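Local coordinates for protein 2-hydroxyhepta-2,4-diene-1, 7-dioateisomerase (Mycobacterium abscessus, PDB 3R6O) that probably acts as a magnesium-binding isomerase of 2-hydroxyhepta-2,4-diene-1,7-dioate, as a member of the fumarylacetoacetate hydrolase (FAH) family, at residues Ile100-Leu109 with Val268-Ile279; Tyr297-Glu305 with Met314-Lys322. All coordinates share one frame; numbering follows the deposited sequence.

Contact 1 (Ile100-Leu109 with Val268-Ile279); sequences IPEPGQVIAL and VSATIALRAGDI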
loop_
_atom_site.group_PDB
_atom_site.type_symbol
_atom_site.label_atom_id
_atom_site.label_comp_id
_atom_site.label_asym_id
_atom_site.label_seq_id
_atom_site.Cartn_x
_atom_site.Cartn_y
_atom_site.Cartn_z
ATOM N N ILE A 100 3.999 4.327 -14.127
ATOM C CA ILE A 100 4.647 3.976 -12.869
ATOM C C ILE A 100 4.212 2.555 -12.501
ATOM O O ILE A 100 3.129 2.352 -11.938
ATOM C CB ILE A 100 4.278 4.947 -11.730
ATOM C CG1 ILE A 100 4.416 6.426 -12.165
ATOM C CG2 ILE A 100 5.102 4.607 -10.426
ATOM C CD1 ILE A 100 5.840 6.822 -12.678
ATOM N N PRO A 101 5.035 1.559 -12.856
ATOM C CA PRO A 101 4.506 0.211 -12.739
ATOM C C PRO A 101 4.508 -0.330 -11.312
ATOM O O PRO A 101 3.739 -1.227 -11.020
ATOM C CB PRO A 101 5.410 -0.632 -13.630
ATOM C CG PRO A 101 6.403 0.259 -14.248
ATOM C CD PRO A 101 6.209 1.643 -13.736
ATOM N N GLU A 102 5.318 0.240 -10.435
ATOM C CA GLU A 102 5.501 -0.329 -9.068
ATOM C C GLU A 102 5.584 0.799 -8.066
ATOM O O GLU A 102 6.636 0.986 -7.441
ATOM C CB GLU A 102 6.795 -1.167 -9.009
ATOM C CG GLU A 102 6.712 -2.495 -9.760
ATOM C CD GLU A 102 7.813 -3.462 -9.358
ATOM O OE1 GLU A 102 8.098 -3.571 -8.134
ATOM O OE2 GLU A 102 8.412 -4.091 -10.263
ATOM N N PRO A 103 4.497 1.589 -7.941
ATOM C CA PRO A 103 4.463 2.654 -6.955
ATOM C C PRO A 103 4.525 2.054 -5.561
ATOM O O PRO A 103 3.989 0.939 -5.337
ATOM C CB PRO A 103 3.083 3.307 -7.176
ATOM C CG PRO A 103 2.231 2.220 -7.651
ATOM C CD PRO A 103 3.159 1.288 -8.471
ATOM N N GLY A 104 5.142 2.767 -4.627
ATOM C CA GLY A 104 5.256 2.266 -3.244
ATOM C C GLY A 104 3.903 2.133 -2.559
ATOM O O GLY A 104 3.690 1.227 -1.748
ATOM N N GLN A 105 2.994 3.072 -2.856
ATOM C CA GLN A 105 1.640 3.003 -2.363
ATOM C C GLN A 105 0.741 3.764 -3.299
ATOM O O GLN A 105 1.195 4.698 -3.980
ATOM C CB GLN A 105 1.491 3.543 -0.940
ATOM C CG GLN A 105 1.741 5.042 -0.777
ATOM C CD GLN A 105 1.949 5.481 0.655
ATOM O OE1 GLN A 105 1.274 4.973 1.580
ATOM N NE2 GLN A 105 2.860 6.458 0.856
ATOM N N VAL A 106 -0.526 3.355 -3.314
ATOM C CA VAL A 106 -1.526 4.013 -4.139
ATOM C C VAL A 106 -2.682 4.486 -3.279
ATOM O O VAL A 106 -3.415 3.675 -2.696
ATOM C CB VAL A 106 -2.031 3.083 -5.236
ATOM C CG1 VAL A 106 -3.046 3.832 -6.160
ATOM C CG2 VAL A 106 -0.785 2.518 -6.008
ATOM N N ILE A 107 -2.761 5.802 -3.151
ATOM C CA ILE A 107 -3.780 6.469 -2.364
ATOM C C ILE A 107 -4.885 6.907 -3.305
ATOM O O ILE A 107 -4.609 7.387 -4.404
ATOM C CB ILE A 107 -3.226 7.717 -1.657
ATOM C CG1 ILE A 107 -2.008 7.368 -0.803
ATOM C CG2 ILE A 107 -4.352 8.414 -0.799
ATOM C CD1 ILE A 107 -2.185 6.234 0.077
ATOM N N ALA A 108 -6.133 6.721 -2.900
ATOM C CA ALA A 108 -7.294 7.200 -3.678
ATOM C C ALA A 108 -8.223 8.004 -2.775
ATOM O O ALA A 108 -8.530 7.576 -1.627
ATOM C CB ALA A 108 -8.093 5.996 -4.308
ATOM N N LEU A 109 -8.723 9.120 -3.300
ATOM C CA LEU A 109 -9.653 9.950 -2.557
ATOM C C LEU A 109 -11.103 9.685 -2.968
ATOM O O LEU A 109 -11.441 9.705 -4.160
ATOM C CB LEU A 109 -9.291 11.413 -2.757
ATOM C CG LEU A 109 -8.606 12.149 -1.645
ATOM C CD1 LEU A 109 -7.212 11.529 -1.314
ATOM C CD2 LEU A 109 -8.558 13.675 -2.112
ATOM N N VAL A 268 -3.368 14.648 2.389
ATOM C CA VAL A 268 -2.885 13.261 2.411
ATOM C C VAL A 268 -1.585 13.161 3.212
ATOM O O VAL A 268 -1.455 12.309 4.102
ATOM C CB VAL A 268 -2.690 12.692 1.005
ATOM C CG1 VAL A 268 -1.909 11.343 1.067
ATOM C CG2 VAL A 268 -4.054 12.550 0.308
ATOM N N SER A 269 -0.643 14.062 2.934
ATOM C CA SER A 269 0.658 13.996 3.593
ATOM C C SER A 269 0.601 14.483 5.041
ATOM O O SER A 269 1.563 14.344 5.775
ATOM C CB SER A 269 1.736 14.751 2.826
ATOM O OG SER A 269 1.634 16.157 2.997
ATOM N N ALA A 270 -0.493 15.078 5.462
ATOM C CA ALA A 270 -0.674 15.405 6.880
ATOM C C ALA A 270 -0.704 14.149 7.775
ATOM O O ALA A 270 -0.423 14.239 8.965
ATOM C CB ALA A 270 -1.932 16.261 7.095
ATOM N N THR A 271 -1.079 12.991 7.229
ATOM C CA THR A 271 -1.134 11.757 8.037
ATOM C C THR A 271 -0.359 10.566 7.455
ATOM O O THR A 271 -0.084 9.589 8.166
ATOM C CB THR A 271 -2.603 11.324 8.313
ATOM O OG1 THR A 271 -3.101 10.551 7.220
ATOM C CG2 THR A 271 -3.480 12.552 8.631
ATOM N N ILE A 272 0.018 10.658 6.177
ATOM C CA ILE A 272 0.797 9.624 5.464
ATOM C C ILE A 272 2.084 10.199 4.836
ATOM O O ILE A 272 2.042 11.125 4.047
ATOM C CB ILE A 272 -0.047 8.941 4.347
ATOM C CG1 ILE A 272 -1.251 8.227 4.986
ATOM C CG2 ILE A 272 0.793 7.949 3.574
ATOM C CD1 ILE A 272 -2.321 7.756 3.965
ATOM N N ALA A 273 3.233 9.642 5.221
ATOM C CA ALA A 273 4.496 10.027 4.658
ATOM C C ALA A 273 4.623 9.482 3.225
ATOM O O ALA A 273 4.324 8.318 2.961
ATOM C CB ALA A 273 5.647 9.528 5.564
ATOM N N LEU A 274 4.992 10.358 2.294
ATOM C CA LEU A 274 5.020 10.017 0.880
ATOM C C LEU A 274 6.459 9.879 0.357
ATOM O O LEU A 274 7.345 10.608 0.784
ATOM C CB LEU A 274 4.293 11.109 0.093
ATOM C CG LEU A 274 2.821 11.335 0.404
ATOM C CD1 LEU A 274 2.273 12.574 -0.392
ATOM C CD2 LEU A 274 2.027 10.065 0.096
ATOM N N ARG A 275 6.656 8.951 -0.577
ATOM C CA ARG A 275 7.927 8.755 -1.271
ATOM C C ARG A 275 7.748 8.958 -2.771
ATOM O O ARG A 275 6.645 8.801 -3.315
ATOM C CB ARG A 275 8.410 7.323 -1.038
ATOM C CG ARG A 275 8.620 7.002 0.441
ATOM C CD ARG A 275 9.092 5.608 0.670
ATOM N NE ARG A 275 9.323 5.373 2.104
ATOM C CZ ARG A 275 9.287 4.184 2.722
ATOM N NH1 ARG A 275 9.053 3.051 2.062
ATOM N NH2 ARG A 275 9.478 4.138 4.040
ATOM N N ALA A 276 8.854 9.293 -3.421
ATOM C CA ALA A 276 8.918 9.285 -4.874
ATOM C C ALA A 276 8.380 7.975 -5.415
ATOM O O ALA A 276 8.721 6.869 -4.933
ATOM C CB ALA A 276 10.375 9.524 -5.366
ATOM N N GLY A 277 7.495 8.130 -6.393
ATOM C CA GLY A 277 6.857 7.029 -7.071
ATOM C C GLY A 277 5.485 6.708 -6.548
ATOM O O GLY A 277 4.757 5.973 -7.197
ATOM N N ASP A 278 5.114 7.291 -5.404
ATOM C CA ASP A 278 3.767 7.134 -4.863
ATOM C C ASP A 278 2.778 7.835 -5.795
ATOM O O ASP A 278 3.119 8.819 -6.476
ATOM C CB ASP A 278 3.626 7.714 -3.463
ATOM C CG ASP A 278 4.309 6.890 -2.387
ATOM O OD1 ASP A 278 4.771 5.755 -2.619
ATOM O OD2 ASP A 278 4.359 7.399 -1.267
ATOM N N ILE A 279 1.570 7.290 -5.853
ATOM C CA ILE A 279 0.492 7.808 -6.705
ATOM C C ILE A 279 -0.687 8.192 -5.833
ATOM O O ILE A 279 -1.070 7.419 -4.936
ATOM C CB ILE A 279 -0.006 6.713 -7.668
ATOM C CG1 ILE A 279 1.107 6.361 -8.677
ATOM C CG2 ILE A 279 -1.286 7.117 -8.448
ATOM C CD1 ILE A 279 0.688 5.201 -9.544
HETATM O O HOH W 1 6.819 5.004 -4.048
#
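Ile279 packs its CD1 against the ring of Pro103, 3.9 Å from CG, with Ile100 beside it and Val106 CG1 touching its CG2. On the other face of strand 106-110 the CD1 atoms of Ile107 and Ile272 meet tip to tip at 4.2 Å, and Leu109 CD1 lies 3.7 Å from Val268 CG2 of helix 261-269; the Leu109 side chain is about 6 Å from the bound magnesium ion. Parallel pairing joins the strands within the large mixed sheet, Ile279 N donating to Gln105 O (3.2 Å) and Ile107 N to Ile279 O (2.9 Å).

The polar edge centres on Asp278, in the type II turn Arg275-Asp278. With CG set between its backbone N and carbonyl carbon (chi1 66°), Gln105 runs out extended until NE2 gives one straight bond to Asp278 OD2, 2.8 Å and 176°, and a more bent one to Ala273 O; both acceptors lie in its amide plane. The amide and carboxylate planes stand 72° apart, and OD2 is gripped from opposite faces, by Gln105 NE2 and by Arg275 N. Asp278 OD1 takes a bond from water 1, which also joins Gly104 N to Ala276 O. At this subunit interface Ser135 of the second subunit bonds Gln105 OE1, fixing the amide at both ends. The N-H groups of Gln105 and Arg275 that meet OD2 would offset the buried carboxylate's charge and probably stabilise its ionised form.

Contact 2 (Tyr297-Glu305 with Met314-Lys322); sequences YLRPGDVIE and MRLPVHDEK
Val303-Glu305 and Arg315-Pro317 pair as the two arms of a beta hairpin, strands 303-308 and 312-320, in the five-stranded mixed sheet of the FAH-family domain. The strand axes run antiparallel at 160°.

Backbone bonds form the ladder. Ile304 and Leu316 are a hydrogen-bonded pair, N to O in both directions, with Leu316 N to Ile304 O at 2.8 Å. Val303-Pro317 and Glu305-Arg315 are non-hydrogen-bonded pairs, so the proline, which lacks an N-H, costs the ladder no bond. Beyond them Val318 N donates to Asp302 O, and Gly301 N to Val318 O at 2.9 Å, carrying the pairing into the type II turn Arg299-Asp302.

Apolar contacts fill the face bearing Ile304 and Leu316, whose CB atoms are 4.1 Å apart. Val318 divides its branches there: CG2, anti to the carbonyl carbon, reaches Ile304 CD1 at 4.0 Å, while CG1, anti to the backbone N (chi1 177°), lies against Arg299 O and Leu298 CB. Leu242 of strand 239-244 also packs on Ile304. On the other face the extended Arg315 chain passes Val303, whose CG1 sits over one face of the guanidinium, offset toward its rim, and 3.6 Å from Arg315 CG.

Charged groups brace the turn. Arg299 NE meets the syn lone pair of Asp302 OD2 in the guanidinium plane at 3.1 Å, while Arg299 N reaches the same oxygen from above the carboxylate plane; Asp302 OD1 also accepts from Asn245 ND2. At the exposed end, Asp320 crosses the Pro300 ring, its OD2 3.5 Å from Pro300 CD, and water 2 bridges Asp320 OD1 to Leu298 O.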
loop_
_atom_site.group_PDB
_atom_site.type_symbol
_atom_site.label_atom_id
_atom_site.label_comp_id
_atom_site.label_asym_id
_atom_site.label_seq_id
_atom_site.Cartn_x
_atom_site.Cartn_y
_atom_site.Cartn_z
ATOM N N TYR A 297 -23.397 -0.526 -14.021
ATOM C CA TYR A 297 -22.136 -1.186 -13.717
ATOM C C TYR A 297 -21.534 -1.812 -14.994
ATOM O O TYR A 297 -22.206 -1.960 -16.010
ATOM C CB TYR A 297 -22.279 -2.237 -12.597
ATOM C CG TYR A 297 -22.718 -1.699 -11.233
ATOM C CD1 TYR A 297 -21.968 -0.755 -10.572
ATOM C CD2 TYR A 297 -23.842 -2.214 -10.574
ATOM C CE1 TYR A 297 -22.337 -0.272 -9.339
ATOM C CE2 TYR A 297 -24.231 -1.735 -9.310
ATOM C CZ TYR A 297 -23.464 -0.771 -8.698
ATOM O OH TYR A 297 -23.828 -0.258 -7.465
ATOM N N LEU A 298 -20.223 -2.050 -14.960
ATOM C CA LEU A 298 -19.494 -2.607 -16.087
ATOM C C LEU A 298 -20.047 -3.999 -16.405
ATOM O O LEU A 298 -20.302 -4.790 -15.505
ATOM C CB LEU A 298 -18.009 -2.653 -15.785
ATOM C CG LEU A 298 -17.387 -1.281 -15.483
ATOM C CD1 LEU A 298 -15.868 -1.389 -15.044
ATOM C CD2 LEU A 298 -17.567 -0.383 -16.699
ATOM N N ARG A 299 -20.268 -4.240 -17.692
ATOM C CA ARG A 299 -20.828 -5.483 -18.214
ATOM C C ARG A 299 -19.745 -6.165 -19.048
ATOM O O ARG A 299 -18.898 -5.497 -19.611
ATOM C CB ARG A 299 -22.020 -5.172 -19.098
ATOM C CG ARG A 299 -23.210 -4.494 -18.356
ATOM C CD ARG A 299 -24.161 -3.814 -19.357
ATOM N NE ARG A 299 -23.501 -2.711 -20.074
ATOM C CZ ARG A 299 -24.099 -1.814 -20.860
ATOM N NH1 ARG A 299 -25.429 -1.803 -21.064
ATOM N NH2 ARG A 299 -23.347 -0.875 -21.429
ATOM N N PRO A 300 -19.744 -7.500 -19.098
ATOM C CA PRO A 300 -18.850 -8.187 -20.051
ATOM C C PRO A 300 -18.968 -7.673 -21.495
ATOM O O PRO A 300 -20.070 -7.554 -22.058
ATOM C CB PRO A 300 -19.270 -9.647 -19.929
ATOM C CG PRO A 300 -20.676 -9.585 -19.410
ATOM C CD PRO A 300 -20.716 -8.418 -18.487
ATOM N N GLY A 301 -17.833 -7.331 -22.092
ATOM C CA GLY A 301 -17.823 -6.770 -23.417
ATOM C C GLY A 301 -17.947 -5.248 -23.525
ATOM O O GLY A 301 -17.759 -4.699 -24.614
ATOM N N ASP A 302 -18.285 -4.558 -22.434
ATOM C CA ASP A 302 -18.147 -3.092 -22.424
ATOM C C ASP A 302 -16.688 -2.698 -22.730
ATOM O O ASP A 302 -15.753 -3.428 -22.393
ATOM C CB ASP A 302 -18.532 -2.508 -21.060
ATOM C CG ASP A 302 -20.028 -2.352 -20.874
ATOM O OD1 ASP A 302 -20.764 -2.382 -21.872
ATOM O OD2 ASP A 302 -20.479 -2.195 -19.704
ATOM N N VAL A 303 -16.516 -1.530 -23.332
ATOM C CA VAL A 303 -15.207 -0.911 -23.524
ATOM C C VAL A 303 -15.250 0.474 -22.884
ATOM O O VAL A 303 -16.110 1.289 -23.246
ATOM C CB VAL A 303 -14.878 -0.792 -25.028
ATOM C CG1 VAL A 303 -13.480 -0.137 -25.228
ATOM C CG2 VAL A 303 -14.953 -2.171 -25.711
ATOM N N ILE A 304 -14.360 0.703 -21.903
ATOM C CA ILE A 304 -14.199 1.993 -21.279
ATOM C C ILE A 304 -13.217 2.835 -22.092
ATOM O O ILE A 304 -12.084 2.400 -22.364
ATOM C CB ILE A 304 -13.637 1.879 -19.841
ATOM C CG1 ILE A 304 -14.552 1.021 -18.966
ATOM C CG2 ILE A 304 -13.399 3.287 -19.204
ATOM C CD1 ILE A 304 -13.806 0.389 -17.782
ATOM N N GLU A 305 -13.673 4.038 -22.444
ATOM C CA GLU A 305 -12.869 5.019 -23.151
ATOM C C GLU A 305 -12.783 6.279 -22.291
ATOM O O GLU A 305 -13.803 6.932 -22.027
ATOM C CB GLU A 305 -13.483 5.338 -24.534
ATOM C CG GLU A 305 -13.666 4.125 -25.438
ATOM C CD GLU A 305 -15.140 3.783 -25.762
ATOM O OE1 GLU A 305 -16.072 4.400 -25.223
ATOM O OE2 GLU A 305 -15.365 2.859 -26.551
ATOM N N MET A 314 -7.443 6.203 -22.741
ATOM C CA MET A 314 -7.445 4.830 -22.358
ATOM C C MET A 314 -8.519 4.135 -23.157
ATOM O O MET A 314 -9.546 4.741 -23.509
ATOM C CB MET A 314 -7.806 4.687 -20.875
ATOM C CG MET A 314 -6.824 5.242 -19.900
ATOM S SD MET A 314 -7.450 4.852 -18.227
ATOM C CE MET A 314 -5.986 5.183 -17.268
ATOM N N ARG A 315 -8.292 2.862 -23.413
ATOM C CA ARG A 315 -9.323 1.953 -23.955
ATOM C C ARG A 315 -9.217 0.615 -23.245
ATOM O O ARG A 315 -8.300 -0.202 -23.531
ATOM C CB ARG A 315 -9.127 1.757 -25.447
ATOM C CG ARG A 315 -10.166 0.860 -26.028
ATOM C CD ARG A 315 -10.130 0.864 -27.544
ATOM N NE ARG A 315 -11.221 0.048 -28.066
ATOM C CZ ARG A 315 -11.243 -1.287 -28.031
ATOM N NH1 ARG A 315 -10.238 -1.963 -27.510
ATOM N NH2 ARG A 315 -12.290 -1.953 -28.513
ATOM N N LEU A 316 -10.172 0.365 -22.359
ATOM C CA LEU A 316 -10.119 -0.755 -21.472
ATOM C C LEU A 316 -11.294 -1.712 -21.717
ATOM O O LEU A 316 -12.458 -1.389 -21.379
ATOM C CB LEU A 316 -10.159 -0.254 -20.035
ATOM C CG LEU A 316 -9.317 0.931 -19.582
ATOM C CD1 LEU A 316 -9.711 1.295 -18.122
ATOM C CD2 LEU A 316 -7.810 0.631 -19.710
ATOM N N PRO A 317 -11.012 -2.871 -22.336
ATOM C CA PRO A 317 -12.081 -3.860 -22.512
ATOM C C PRO A 317 -12.406 -4.546 -21.186
ATOM O O PRO A 317 -11.496 -4.753 -20.395
ATOM C CB PRO A 317 -11.519 -4.822 -23.547
ATOM C CG PRO A 317 -10.016 -4.671 -23.473
ATOM C CD PRO A 317 -9.721 -3.298 -22.912
ATOM N N VAL A 318 -13.696 -4.822 -20.942
ATOM C CA VAL A 318 -14.145 -5.476 -19.709
ATOM C C VAL A 318 -14.481 -6.950 -19.969
ATOM O O VAL A 318 -15.187 -7.267 -20.906
ATOM C CB VAL A 318 -15.397 -4.777 -19.108
ATOM C CG1 VAL A 318 -15.886 -5.538 -17.859
ATOM C CG2 VAL A 318 -15.062 -3.296 -18.771
ATOM N N HIS A 319 -13.928 -7.832 -19.136
ATOM C CA HIS A 319 -14.189 -9.261 -19.198
ATOM C C HIS A 319 -14.471 -9.768 -17.789
ATOM O O HIS A 319 -13.689 -9.481 -16.874
ATOM C CB HIS A 319 -12.954 -9.995 -19.700
ATOM C CG HIS A 319 -12.551 -9.644 -21.106
ATOM N ND1 HIS A 319 -12.855 -10.440 -22.184
ATOM C CD2 HIS A 319 -11.834 -8.607 -21.595
ATOM C CE1 HIS A 319 -12.362 -9.899 -23.287
ATOM N NE2 HIS A 319 -11.753 -8.774 -22.960
ATOM N N ASP A 320 -15.503 -10.595 -17.652
ATOM C CA ASP A 320 -15.812 -11.286 -16.401
ATOM C C ASP A 320 -15.044 -12.582 -16.294
ATOM O O ASP A 320 -14.946 -13.340 -17.272
ATOM C CB ASP A 320 -17.296 -11.625 -16.327
ATOM C CG ASP A 320 -18.187 -10.397 -16.184
ATOM O OD1 ASP A 320 -17.676 -9.265 -16.191
ATOM O OD2 ASP A 320 -19.425 -10.596 -16.121
ATOM N N GLU A 321 -14.556 -12.872 -15.085
ATOM C CA GLU A 321 -14.037 -14.188 -14.771
ATOM C C GLU A 321 -15.208 -15.141 -14.783
ATOM O O GLU A 321 -16.231 -14.818 -14.247
ATOM C CB GLU A 321 -13.407 -14.218 -13.375
ATOM C CG GLU A 321 -12.150 -13.379 -13.195
ATOM C CD GLU A 321 -11.461 -13.617 -11.843
ATOM O OE1 GLU A 321 -12.158 -13.977 -10.856
ATOM O OE2 GLU A 321 -10.205 -13.474 -11.769
ATOM N N LYS A 322 -15.062 -16.325 -15.360
ATOM C CA LYS A 322 -16.149 -17.303 -15.294
ATOM C C LYS A 322 -16.261 -17.967 -13.900
ATOM O O LYS A 322 -15.283 -18.028 -13.160
ATOM C CB LYS A 322 -15.959 -18.353 -16.386
ATOM C CG LYS A 322 -16.360 -17.793 -17.761
ATOM C CD LYS A 322 -16.141 -18.793 -18.866
ATOM C CE LYS A 322 -17.176 -19.877 -18.879
ATOM N NZ LYS A 322 -18.408 -19.407 -19.584
HETATM O O HOH W 2 -19.126 -7.462 -15.278
#

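From the N terminus, the chain first passes strands 25-28, 37-42 and 45-48, then enters contact 1 at 100-109. Contact 1 closes a long loop of 158 residues, which includes the magnesium ligands Glu160 and Asp189, by bringing 268-279 back beside strand 106-110. Only then does contact 2 open at 297-305, and it closes after eight residues as a local hairpin. The two follow in series, neither nested nor crossed. Contact 1 sets strand 279-281 beside 106-110 in the large mixed sheet and packs helix 261-269 against it; contact 2 belongs to the five-stranded sheet. They lie on opposite sides of the chain's centre, their own centres 27 Å apart, without touching.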